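Local coordinates for protein DNA endonuclease I-CvuI (PDB 5A77) that probably cuts double-stranded DNA as a LAGLIDADG homing endonuclease that spreads its own intron, and is caught here on a cleaved target with magnesium, at residues 68-71 against 77-80; 13-18 against 58-63; 35-40 against 122-127. One frame throughout, in Å; residues are numbered along the deposited sequence.

In the fold
Contacts 1 and 2 are neighbours, their centres 13 Å apart: Phe79 of the hairpin 68-71/77-80 lies on Gln61 and Ile60 of helix 55-64, the helix that contact 2 ties to helix 6-22. Contact 2 comes nearer the metal than contact 1: the Phe18 side chain is about 6 Å from a bound magnesium ion, whereas the side chain of Ser77 in contact 1 is about 12 Å from one. Contact 3 lies across the chain's centre, its centre 27 Å from that of contact 1 and 32 Å from that of contact 2. Contacts 1 and 3 share one antiparallel sheet, through strands 76-82 and 39-50, and both meet the same DNA strand.

Contact 1: 68-71 against 77-80; sequences TVRK and SEFC. With nucleotides of chain C.
Arg70 and Glu78 run alongside each other on one face of the hairpin, ends together, toward the DNA. Their salt bridge runs from Arg70 NH2 to Glu78 OE2 at 3.0 Å, with the guanidinium and carboxylate planes turned 62° apart. The same guanidinium reads a guanine: NH1 of Arg70 donates to N7 of DG8 of chain C at 2.9 Å in a nearly straight bond (168°), and its NH2 to O6 at 2.7 Å in a more bent one. One face of the group is covered by the cytosine of DC7 of chain C, whose C5 stands 3.1 Å above the guanidinium plane over its centre. The Arg70 chain is extended from CG to NE, which carries the charge out to the bases, and the bonds to N7, O6 and Glu78 probably fix the rotation of the whole guanidinium. Glu78 OE2 also bridges to Arg72.

Behind these side chains is an antiparallel beta hairpin, part of the concave DNA-binding sheet of the LAGLIDADG fold. Thr68 with Cys80 and Arg70 with Glu78 are hydrogen-bonded pairs; Cys80 N to Thr68 O, at 2.8 Å, is the shortest of their four backbone bonds.

On the other face, Val69 and Phe79 form a non-hydrogen-bonded pair, the valine coming in perpendicular to the phenylalanine side chain. CG2 of Val69 meets the edge of the Phe79 ring, 4.0 Å from CD1, close to the ring plane. Beyond them Ser77 faces Lys71, its OG hydrogen-bonded to His54 and Thr51, while Val69 and Phe79 rest on helix 55-64.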
loop_
_atom_site.group_PDB
_atom_site.type_symbol
_atom_site.label_atom_id
_atom_site.label_comp_id
_atom_site.label_asym_id
_atom_site.label_seq_id
_atom_site.Cartn_x
_atom_site.Cartn_y
_atom_site.Cartn_z
ATOM N N THR B 68 17.419 7.437 1.561
ATOM C CA THR B 68 18.267 6.403 0.983
ATOM C C THR B 68 17.459 5.182 0.556
ATOM O O THR B 68 16.500 4.786 1.236
ATOM C CB THR B 68 19.323 5.930 1.969
ATOM O OG1 THR B 68 18.667 5.282 3.069
ATOM C CG2 THR B 68 20.129 7.110 2.480
ATOM N N VAL B 69 17.860 4.582 -0.561
ATOM C CA VAL B 69 17.314 3.299 -0.976
ATOM C C VAL B 69 18.351 2.197 -0.728
ATOM O O VAL B 69 19.530 2.405 -0.957
ATOM C CB VAL B 69 16.906 3.307 -2.467
ATOM C CG1 VAL B 69 16.416 1.948 -2.864
ATOM C CG2 VAL B 69 15.846 4.382 -2.745
ATOM N N ARG B 70 17.917 1.040 -0.236
ATOM C CA ARG B 70 18.795 -0.127 -0.159
ATOM C C ARG B 70 18.118 -1.398 -0.693
ATOM O O ARG B 70 16.899 -1.474 -0.821
ATOM C CB ARG B 70 19.256 -0.379 1.275
ATOM C CG ARG B 70 18.171 -0.963 2.182
ATOM C CD ARG B 70 18.725 -1.433 3.533
ATOM N NE ARG B 70 17.661 -1.547 4.528
ATOM C CZ ARG B 70 17.464 -2.594 5.325
ATOM N NH1 ARG B 70 18.265 -3.649 5.285
ATOM N NH2 ARG B 70 16.460 -2.569 6.188
ATOM N N LYS B 71 18.946 -2.384 -1.014
ATOM C CA LYS B 71 18.508 -3.739 -1.290
ATOM C C LYS B 71 18.681 -4.565 -0.019
ATOM O O LYS B 71 19.788 -4.652 0.497
ATOM C CB LYS B 71 19.340 -4.357 -2.421
ATOM C CG LYS B 71 19.379 -3.581 -3.742
ATOM C CD LYS B 71 19.278 -4.553 -4.911
ATOM C CE LYS B 71 19.480 -3.884 -6.258
ATOM N NZ LYS B 71 19.260 -4.858 -7.368
ATOM N N SER B 77 13.310 -4.187 -1.236
ATOM C CA SER B 77 14.011 -2.923 -1.122
ATOM C C SER B 77 13.221 -1.992 -0.204
ATOM O O SER B 77 11.982 -2.032 -0.155
ATOM C CB SER B 77 14.230 -2.297 -2.500
ATOM O OG SER B 77 15.132 -3.086 -3.266
ATOM N N GLU B 78 13.953 -1.185 0.551
ATOM C CA GLU B 78 13.371 -0.168 1.411
ATOM C C GLU B 78 13.818 1.195 0.933
ATOM O O GLU B 78 14.970 1.368 0.560
ATOM C CB GLU B 78 13.786 -0.374 2.863
ATOM C CG GLU B 78 13.416 -1.725 3.449
ATOM C CD GLU B 78 13.601 -1.778 4.958
ATOM O OE1 GLU B 78 13.748 -0.700 5.581
ATOM O OE2 GLU B 78 13.599 -2.894 5.527
ATOM N N PHE B 79 12.902 2.151 0.902
ATOM C CA PHE B 79 13.283 3.554 0.816
ATOM C C PHE B 79 13.111 4.174 2.202
ATOM O O PHE B 79 12.048 4.062 2.799
ATOM C CB PHE B 79 12.440 4.311 -0.209
ATOM C CG PHE B 79 12.419 5.802 0.018
ATOM C CD1 PHE B 79 13.378 6.613 -0.563
ATOM C CD2 PHE B 79 11.456 6.389 0.841
ATOM C CE1 PHE B 79 13.371 7.983 -0.345
ATOM C CE2 PHE B 79 11.443 7.753 1.062
ATOM C CZ PHE B 79 12.401 8.553 0.458
ATOM N N CYS B 80 14.124 4.849 2.723
ATOM C CA CYS B 80 13.976 5.338 4.093
ATOM C C CYS B 80 14.458 6.764 4.347
ATOM O O CYS B 80 15.552 7.150 3.929
ATOM C CB CYS B 80 14.692 4.403 5.060
ATOM S SG CYS B 80 14.496 4.948 6.746
ATOM P P DC C 7 23.838 -2.217 2.640
ATOM O OP1 DC C 7 24.906 -2.827 1.813
ATOM O OP2 DC C 7 22.548 -1.817 2.026
ATOM O "O5'" DC C 7 23.499 -3.191 3.859
ATOM C "C5'" DC C 7 24.408 -3.279 4.942
ATOM C "C4'" DC C 7 23.733 -3.840 6.174
ATOM O "O4'" DC C 7 22.814 -2.873 6.711
ATOM C "C3'" DC C 7 22.891 -5.103 5.945
ATOM O "O3'" DC C 7 23.549 -6.240 6.512
ATOM C "C2'" DC C 7 21.556 -4.799 6.661
ATOM C "C1'" DC C 7 21.911 -3.581 7.503
ATOM N N1 DC C 7 20.743 -2.700 7.839
ATOM C C2 DC C 7 20.038 -2.920 9.021
ATOM O O2 DC C 7 20.393 -3.834 9.770
ATOM N N3 DC C 7 18.982 -2.122 9.315
ATOM C C4 DC C 7 18.618 -1.146 8.472
ATOM N N4 DC C 7 17.556 -0.387 8.802
ATOM C C5 DC C 7 19.315 -0.916 7.256
ATOM C C6 DC C 7 20.358 -1.711 6.977
ATOM P P DG C 8 23.430 -7.681 5.807
ATOM O OP1 DG C 8 24.655 -8.463 6.095
ATOM O OP2 DG C 8 23.030 -7.462 4.395
ATOM O "O5'" DG C 8 22.237 -8.358 6.611
ATOM C "C5'" DG C 8 22.016 -7.946 7.945
ATOM C "C4'" DG C 8 21.465 -9.064 8.781
ATOM O "O4'" DG C 8 20.291 -8.595 9.471
ATOM C "C3'" DG C 8 20.974 -10.254 8.003
ATOM O "O3'" DG C 8 20.893 -11.363 8.909
ATOM C "C2'" DG C 8 19.601 -9.755 7.519
ATOM C "C1'" DG C 8 19.133 -8.895 8.698
ATOM N N9 DG C 8 18.498 -7.615 8.345
ATOM C C8 DG C 8 18.751 -6.811 7.258
ATOM N N7 DG C 8 18.047 -5.701 7.256
ATOM C C5 DG C 8 17.306 -5.765 8.437
ATOM C C6 DG C 8 16.367 -4.848 8.998
ATOM O O6 DG C 8 15.985 -3.755 8.551
ATOM N N1 DG C 8 15.855 -5.312 10.206
ATOM C C2 DG C 8 16.202 -6.500 10.801
ATOM N N2 DG C 8 15.604 -6.782 11.963
ATOM N N3 DG C 8 17.075 -7.353 10.297
ATOM C C4 DG C 8 17.584 -6.928 9.118
ATOM P P DA C 5 20.849 9.198 5.893
ATOM O OP1 DA C 5 20.934 10.049 4.689
ATOM O OP2 DA C 5 19.577 8.514 6.204
ATOM O "O5'" DA C 5 21.955 8.049 5.871
ATOM C "C5'" DA C 5 23.299 8.371 5.575
ATOM C "C4'" DA C 5 24.113 7.111 5.323
ATOM O "O4'" DA C 5 24.282 6.380 6.558
ATOM C "C3'" DA C 5 23.523 6.119 4.316
ATOM O "O3'" DA C 5 24.596 5.530 3.576
ATOM C "C2'" DA C 5 22.818 5.100 5.214
ATOM C "C1'" DA C 5 23.723 5.090 6.449
ATOM N N9 DA C 5 23.021 4.828 7.693
ATOM C C8 DA C 5 21.880 5.437 8.133
ATOM N N7 DA C 5 21.475 5.011 9.299
ATOM C C5 DA C 5 22.419 4.064 9.656
ATOM C C6 DA C 5 22.557 3.247 10.798
ATOM N N6 DA C 5 21.687 3.265 11.847
ATOM N N1 DA C 5 23.615 2.403 10.826
ATOM C C2 DA C 5 24.459 2.397 9.798
ATOM N N3 DA C 5 24.429 3.121 8.684
ATOM C C4 DA C 5 23.382 3.945 8.682
#

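Contact 2: 13-18 against 58-63; sequences AWLAGF and LDIQKI
Ile60 is the centre of this contact, reaching from helix 55-64 to Leu15, Trp14 and Phe18 of helix 6-22. Leu15 gives it the broadest contact. CD1 of Leu15 lies 3.8 Å from CG1 of Ile60, and Leu15 CD2 comes 3.9 Å from Ile60 CG2, so both methyls of the leucine grip the two branches of the isoleucine. With chi1 of Ile60 at -72°, CG1 is anti to the carbonyl carbon and CG2 anti to the backbone N, which turns CG1 to Leu15 CD1 and CG2 to Leu15 CD2.

Trp14 arrives perpendicular to Ile60. Its ring presents an edge: CZ3 of Trp14 is 4.1 Å from CG1 of Ile60, near the indole plane. Phe18 adds a lighter touch to CD1 of Ile60, and one face of its ring carries CH2 of Trp14 near the rim. NE1 of Trp14 is hydrogen-bonded to Asp20 of the second subunit.

No hydrogen bond joins the segments, and the axes of the two short segments come no nearer than 11.7 Å, at 131° between their N-to-C directions, so side chains alone bridge the gap. Ile60 also packs on Val47 and Phe79 of the sheet. Helix 6-22 meets its counterpart in the second subunit, as expected of the LAGLIDADG helix at the dimer interface of this homing endonuclease family.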
loop_
_atom_site.group_PDB
_atom_site.type_symbol
_atom_site.label_atom_id
_atom_site.label_comp_id
_atom_site.label_asym_id
_atom_site.label_seq_id
_atom_site.Cartn_x
_atom_site.Cartn_y
_atom_site.Cartn_z
ATOM N N ALA B 13 -0.136 13.223 -3.137
ATOM C CA ALA B 13 -1.371 12.500 -2.824
ATOM C C ALA B 13 -1.224 11.013 -3.162
ATOM O O ALA B 13 -1.619 10.147 -2.375
ATOM C CB ALA B 13 -2.551 13.106 -3.573
ATOM N N TRP B 14 -0.655 10.725 -4.329
ATOM C CA TRP B 14 -0.343 9.354 -4.722
ATOM C C TRP B 14 0.579 8.718 -3.688
ATOM O O TRP B 14 0.328 7.611 -3.222
ATOM C CB TRP B 14 0.311 9.303 -6.119
ATOM C CG TRP B 14 0.780 7.918 -6.506
ATOM C CD1 TRP B 14 0.061 6.965 -7.172
ATOM C CD2 TRP B 14 2.072 7.332 -6.237
ATOM N NE1 TRP B 14 0.817 5.827 -7.329
ATOM C CE2 TRP B 14 2.039 6.025 -6.774
ATOM C CE3 TRP B 14 3.230 7.790 -5.608
ATOM C CZ2 TRP B 14 3.147 5.170 -6.681
ATOM C CZ3 TRP B 14 4.325 6.933 -5.525
ATOM C CH2 TRP B 14 4.272 5.637 -6.058
ATOM N N LEU B 15 1.647 9.428 -3.332
ATOM C CA LEU B 15 2.624 8.918 -2.373
ATOM C C LEU B 15 2.012 8.756 -0.986
ATOM O O LEU B 15 2.292 7.785 -0.277
ATOM C CB LEU B 15 3.844 9.836 -2.299
ATOM C CG LEU B 15 4.914 9.273 -1.368
ATOM C CD1 LEU B 15 5.251 7.847 -1.783
ATOM C CD2 LEU B 15 6.163 10.151 -1.347
ATOM N N ALA B 16 1.175 9.705 -0.595
ATOM C CA ALA B 16 0.445 9.535 0.635
ATOM C C ALA B 16 -0.356 8.249 0.532
ATOM O O ALA B 16 -0.383 7.437 1.468
ATOM C CB ALA B 16 -0.459 10.723 0.900
ATOM N N GLY B 17 -0.989 8.061 -0.624
ATOM C CA GLY B 17 -1.764 6.866 -0.879
ATOM C C GLY B 17 -0.914 5.630 -0.673
ATOM O O GLY B 17 -1.367 4.639 -0.103
ATOM N N PHE B 18 0.338 5.708 -1.106
ATOM C CA PHE B 18 1.235 4.562 -1.066
ATOM C C PHE B 18 1.718 4.269 0.352
ATOM O O PHE B 18 1.732 3.114 0.791
ATOM C CB PHE B 18 2.415 4.809 -2.001
ATOM C CG PHE B 18 3.034 3.567 -2.533
ATOM C CD1 PHE B 18 2.415 2.853 -3.560
ATOM C CD2 PHE B 18 4.250 3.116 -2.039
ATOM C CE1 PHE B 18 3.001 1.702 -4.082
ATOM C CE2 PHE B 18 4.848 1.962 -2.554
ATOM C CZ PHE B 18 4.217 1.250 -3.573
ATOM N N LEU B 58 13.127 4.530 -6.063
ATOM C CA LEU B 58 13.940 5.592 -6.645
ATOM C C LEU B 58 13.059 6.728 -7.172
ATOM O O LEU B 58 13.448 7.889 -7.101
ATOM C CB LEU B 58 14.819 5.046 -7.768
ATOM C CG LEU B 58 15.818 3.952 -7.375
ATOM C CD1 LEU B 58 16.605 3.474 -8.594
ATOM C CD2 LEU B 58 16.756 4.430 -6.269
ATOM N N ASP B 59 11.879 6.396 -7.702
ATOM C CA ASP B 59 10.894 7.422 -8.063
ATOM C C ASP B 59 10.432 8.217 -6.825
ATOM O O ASP B 59 10.157 9.412 -6.898
ATOM C CB ASP B 59 9.668 6.809 -8.738
ATOM C CG ASP B 59 9.948 6.294 -10.138
ATOM O OD1 ASP B 59 11.015 6.619 -10.718
ATOM O OD2 ASP B 59 9.070 5.576 -10.672
ATOM N N ILE B 60 10.330 7.541 -5.690
ATOM C CA ILE B 60 9.828 8.193 -4.492
ATOM C C ILE B 60 10.905 9.110 -3.935
ATOM O O ILE B 60 10.623 10.216 -3.491
ATOM C CB ILE B 60 9.379 7.169 -3.433
ATOM C CG1 ILE B 60 8.079 6.492 -3.882
ATOM C CG2 ILE B 60 9.184 7.848 -2.083
ATOM C CD1 ILE B 60 7.761 5.200 -3.172
ATOM N N GLN B 61 12.147 8.650 -3.999
ATOM C CA GLN B 61 13.281 9.453 -3.572
ATOM C C GLN B 61 13.404 10.738 -4.380
ATOM O O GLN B 61 13.719 11.793 -3.828
ATOM C CB GLN B 61 14.573 8.649 -3.684
ATOM C CG GLN B 61 15.802 9.444 -3.320
ATOM C CD GLN B 61 17.078 8.676 -3.586
ATOM O OE1 GLN B 61 17.452 8.439 -4.741
ATOM N NE2 GLN B 61 17.757 8.273 -2.513
ATOM N N LYS B 62 13.161 10.644 -5.684
ATOM C CA LYS B 62 13.275 11.796 -6.576
ATOM C C LYS B 62 12.176 12.806 -6.296
ATOM O O LYS B 62 12.434 14.009 -6.229
ATOM C CB LYS B 62 13.215 11.362 -8.044
ATOM C CG LYS B 62 13.333 12.513 -9.029
ATOM C CD LYS B 62 13.738 12.008 -10.396
ATOM C CE LYS B 62 14.128 13.144 -11.337
ATOM N NZ LYS B 62 14.793 12.633 -12.576
ATOM N N ILE B 63 10.952 12.304 -6.140
ATOM C CA ILE B 63 9.799 13.133 -5.804
ATOM C C ILE B 63 10.025 13.903 -4.502
ATOM O O ILE B 63 9.675 15.079 -4.393
ATOM C CB ILE B 63 8.521 12.282 -5.673
ATOM C CG1 ILE B 63 8.018 11.864 -7.053
ATOM C CG2 ILE B 63 7.427 13.041 -4.928
ATOM C CD1 ILE B 63 6.692 11.161 -7.015
#

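Contact 3: 35-40 against 122-127; sequences YLLKYQ and SVLMEA. With nucleotides of chain C.
Leu37 and Leu124 overlap head to flank, running opposite ways, and their methyl groups make the tight part of this contact. CD1 of Leu37 lies 3.7 Å from CD2 of Leu124, and that same CD2 is 3.8 Å from CB of Leu37. The backbone joins in as well, since O of Tyr39 sits 3.7 Å from CD2 of Leu124. CG of Leu124 is anti to its backbone N (chi1 179°), which sends the branched end out from helix 121-135 toward the turn, where it receives both Leu37 and the Tyr39 carbonyl. Nothing polar links the two segments, and only 142 Å² is buried between them. Around this small apolar patch, Leu37 also touches Leu154 and Tyr39 touches Val150, both on helix 147-156.

Residues 35 to 38 form a type I beta turn, closed by Lys38 N to Tyr35 O, in the connection that takes strand 23-31 into strand 39-50. Two strands of the DNA-binding sheet of the LAGLIDADG fold are thus joined here, and a helix that follows much later in the chain packs against their connection.

Away from Leu124 the turn faces the nucleic acid instead. Leu36, exposed and well clear of the helix, uses its backbone N to hold OP2 of DC2 of chain C at 2.7 Å, in a nearly straight bond of 167°. Tyr35 turns one ring face to the sugar of DC2 of chain C, whose C5' stands 4.1 Å above the ring plane over its centre, while C8 of DA3 of chain C approaches the ring's edge. Gln40, whose CB points away from the helix, brings NE2 to 3.2 Å from C2' of DA3 of chain C.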
loop_
_atom_site.group_PDB
_atom_site.type_symbol
_atom_site.label_atom_id
_atom_site.label_comp_id
_atom_site.label_asym_id
_atom_site.label_seq_id
_atom_site.Cartn_x
_atom_site.Cartn_y
_atom_site.Cartn_z
ATOM N N TYR B 35 26.483 7.093 23.720
ATOM C CA TYR B 35 25.651 8.224 24.148
ATOM C C TYR B 35 25.787 8.446 25.648
ATOM O O TYR B 35 25.825 7.480 26.418
ATOM C CB TYR B 35 24.172 7.986 23.811
ATOM C CG TYR B 35 23.683 8.493 22.466
ATOM C CD1 TYR B 35 24.374 8.205 21.289
ATOM C CD2 TYR B 35 22.488 9.215 22.371
ATOM C CE1 TYR B 35 23.905 8.647 20.050
ATOM C CE2 TYR B 35 22.013 9.668 21.142
ATOM C CZ TYR B 35 22.725 9.373 19.980
ATOM O OH TYR B 35 22.258 9.819 18.764
ATOM N N LEU B 36 25.856 9.713 26.059
ATOM C CA LEU B 36 25.858 10.076 27.487
ATOM C C LEU B 36 24.683 9.461 28.230
ATOM O O LEU B 36 24.870 8.836 29.266
ATOM C CB LEU B 36 25.834 11.596 27.669
ATOM C CG LEU B 36 27.056 12.106 28.439
ATOM C CD1 LEU B 36 28.316 11.716 27.708
ATOM C CD2 LEU B 36 27.017 13.604 28.667
ATOM N N LEU B 37 23.482 9.631 27.673
ATOM C CA LEU B 37 22.231 9.089 28.230
ATOM C C LEU B 37 21.840 7.725 27.650
ATOM O O LEU B 37 20.692 7.315 27.767
ATOM C CB LEU B 37 21.078 10.069 27.991
ATOM C CG LEU B 37 21.394 11.541 28.251
ATOM C CD1 LEU B 37 20.237 12.424 27.838
ATOM C CD2 LEU B 37 21.714 11.729 29.702
ATOM N N LYS B 38 22.774 7.051 26.982
ATOM C CA LYS B 38 22.580 5.663 26.532
ATOM C C LYS B 38 21.492 5.419 25.468
ATOM O O LYS B 38 21.451 4.336 24.876
ATOM C CB LYS B 38 22.277 4.766 27.743
ATOM C CG LYS B 38 23.399 4.675 28.748
ATOM C CD LYS B 38 24.620 4.029 28.130
ATOM C CE LYS B 38 25.854 4.204 29.008
ATOM N NZ LYS B 38 27.037 3.566 28.364
ATOM N N TYR B 39 20.607 6.386 25.229
ATOM C CA TYR B 39 19.516 6.152 24.280
ATOM C C TYR B 39 19.269 7.300 23.310
ATOM O O TYR B 39 19.423 8.476 23.643
ATOM C CB TYR B 39 18.199 5.838 25.022
ATOM C CG TYR B 39 18.187 4.505 25.742
ATOM C CD1 TYR B 39 17.944 3.326 25.058
ATOM C CD2 TYR B 39 18.424 4.428 27.104
ATOM C CE1 TYR B 39 17.931 2.108 25.713
ATOM C CE2 TYR B 39 18.413 3.212 27.768
ATOM C CZ TYR B 39 18.166 2.057 27.066
ATOM O OH TYR B 39 18.156 0.847 27.720
ATOM N N GLN B 40 18.864 6.920 22.107
ATOM C CA GLN B 40 18.505 7.839 21.038
ATOM C C GLN B 40 17.077 7.515 20.629
ATOM O O GLN B 40 16.700 6.345 20.579
ATOM C CB GLN B 40 19.465 7.688 19.837
ATOM C CG GLN B 40 19.147 8.577 18.636
ATOM C CD GLN B 40 19.461 7.914 17.287
ATOM O OE1 GLN B 40 19.875 6.758 17.226
ATOM N NE2 GLN B 40 19.234 8.646 16.203
ATOM N N SER B 122 15.285 15.040 30.991
ATOM C CA SER B 122 13.829 15.093 31.060
ATOM C C SER B 122 13.254 15.280 29.656
ATOM O O SER B 122 12.150 14.819 29.366
ATOM C CB SER B 122 13.362 16.210 31.998
ATOM O OG SER B 122 13.765 17.487 31.524
ATOM N N VAL B 123 14.011 15.936 28.782
ATOM C CA VAL B 123 13.554 16.166 27.416
ATOM C C VAL B 123 13.647 14.870 26.621
ATOM O O VAL B 123 12.780 14.567 25.802
ATOM C CB VAL B 123 14.363 17.260 26.698
ATOM C CG1 VAL B 123 14.133 17.186 25.163
ATOM C CG2 VAL B 123 14.026 18.637 27.266
ATOM N N LEU B 124 14.695 14.097 26.873
ATOM C CA LEU B 124 14.779 12.770 26.282
ATOM C C LEU B 124 13.605 11.915 26.784
ATOM O O LEU B 124 13.092 11.049 26.065
ATOM C CB LEU B 124 16.115 12.109 26.612
ATOM C CG LEU B 124 16.301 10.696 26.054
ATOM C CD1 LEU B 124 16.108 10.661 24.550
ATOM C CD2 LEU B 124 17.647 10.125 26.429
ATOM N N MET B 125 13.169 12.180 28.011
ATOM C CA MET B 125 12.103 11.396 28.611
ATOM C C MET B 125 10.728 11.679 28.007
ATOM O O MET B 125 9.963 10.745 27.774
ATOM C CB MET B 125 12.041 11.626 30.113
ATOM C CG MET B 125 11.198 10.583 30.798
ATOM S SD MET B 125 11.988 8.970 30.703
ATOM C CE MET B 125 10.579 7.966 30.229
ATOM N N GLU B 126 10.404 12.947 27.761
ATOM C CA GLU B 126 9.151 13.257 27.079
ATOM C C GLU B 126 9.172 12.660 25.660
ATOM O O GLU B 126 8.144 12.274 25.120
ATOM C CB GLU B 126 8.881 14.774 27.033
ATOM C CG GLU B 126 9.552 15.578 28.136
ATOM C CD GLU B 126 9.370 17.101 28.018
ATOM O OE1 GLU B 126 9.394 17.643 26.891
ATOM O OE2 GLU B 126 9.278 17.772 29.072
ATOM N N ALA B 127 10.365 12.554 25.083
ATOM C CA ALA B 127 10.528 12.031 23.737
ATOM C C ALA B 127 10.335 10.505 23.693
ATOM O O ALA B 127 9.662 9.979 22.784
ATOM C CB ALA B 127 11.879 12.414 23.194
ATOM P P DC C 2 26.174 13.048 23.892
ATOM O OP1 DC C 2 26.120 14.180 24.846
ATOM O OP2 DC C 2 25.628 11.717 24.260
ATOM O "O5'" DC C 2 25.506 13.560 22.531
ATOM C "C5'" DC C 2 25.049 12.633 21.549
ATOM C "C4'" DC C 2 25.118 13.249 20.166
ATOM O "O4'" DC C 2 26.380 12.876 19.553
ATOM C "C3'" DC C 2 24.013 12.800 19.211
ATOM O "O3'" DC C 2 23.418 13.916 18.535
ATOM C "C2'" DC C 2 24.713 11.856 18.229
ATOM C "C1'" DC C 2 26.171 12.285 18.295
ATOM N N1 DC C 2 27.095 11.122 18.144
ATOM C C2 DC C 2 27.705 10.895 16.918
ATOM O O2 DC C 2 27.504 11.695 15.989
ATOM N N3 DC C 2 28.519 9.818 16.783
ATOM C C4 DC C 2 28.698 8.980 17.807
ATOM N N4 DC C 2 29.515 7.930 17.627
ATOM C C5 DC C 2 28.068 9.191 19.063
ATOM C C6 DC C 2 27.272 10.255 19.181
ATOM P P DA C 3 21.881 13.825 18.052
ATOM O OP1 DA C 3 21.525 15.192 17.596
ATOM O OP2 DA C 3 21.134 13.090 19.093
ATOM O "O5'" DA C 3 21.887 12.849 16.764
ATOM C "C5'" DA C 3 22.273 13.363 15.494
ATOM C "C4'" DA C 3 22.329 12.279 14.434
ATOM O "O4'" DA C 3 23.548 11.496 14.564
ATOM C "C3'" DA C 3 21.180 11.257 14.451
ATOM O "O3'" DA C 3 20.867 10.950 13.117
ATOM C "C2'" DA C 3 21.846 10.056 15.118
ATOM C "C1'" DA C 3 23.194 10.147 14.430
ATOM N N9 DA C 3 24.239 9.283 14.975
ATOM C C8 DA C 3 24.388 8.865 16.270
ATOM N N7 DA C 3 25.415 8.067 16.455
ATOM C C5 DA C 3 25.975 7.945 15.187
ATOM C C6 DA C 3 27.102 7.240 14.703
ATOM N N6 DA C 3 27.882 6.476 15.477
ATOM N N1 DA C 3 27.389 7.340 13.378
ATOM C C2 DA C 3 26.597 8.093 12.598
ATOM N N3 DA C 3 25.512 8.803 12.941
ATOM C C4 DA C 3 25.257 8.686 14.265
ATOM O "O5'" DT C 1 30.917 9.677 23.991
ATOM C "C5'" DT C 1 30.506 10.744 24.867
ATOM C "C4'" DT C 1 29.842 11.876 24.091
ATOM O "O4'" DT C 1 30.567 12.110 22.854
ATOM C "C3'" DT C 1 28.387 11.623 23.657
ATOM O "O3'" DT C 1 27.721 12.876 23.513
ATOM C "C2'" DT C 1 28.574 10.969 22.299
ATOM C "C1'" DT C 1 29.694 11.853 21.751
ATOM N N1 DT C 1 30.486 11.259 20.645
ATOM C C2 DT C 1 30.531 11.916 19.442
ATOM O O2 DT C 1 29.924 12.957 19.232
ATOM N N3 DT C 1 31.317 11.312 18.482
ATOM C C4 DT C 1 32.044 10.141 18.620
ATOM O O4 DT C 1 32.713 9.672 17.710
ATOM C C5 DT C 1 31.951 9.502 19.910
ATOM C C7 DT C 1 32.698 8.225 20.172
ATOM C C6 DT C 1 31.184 10.086 20.852
#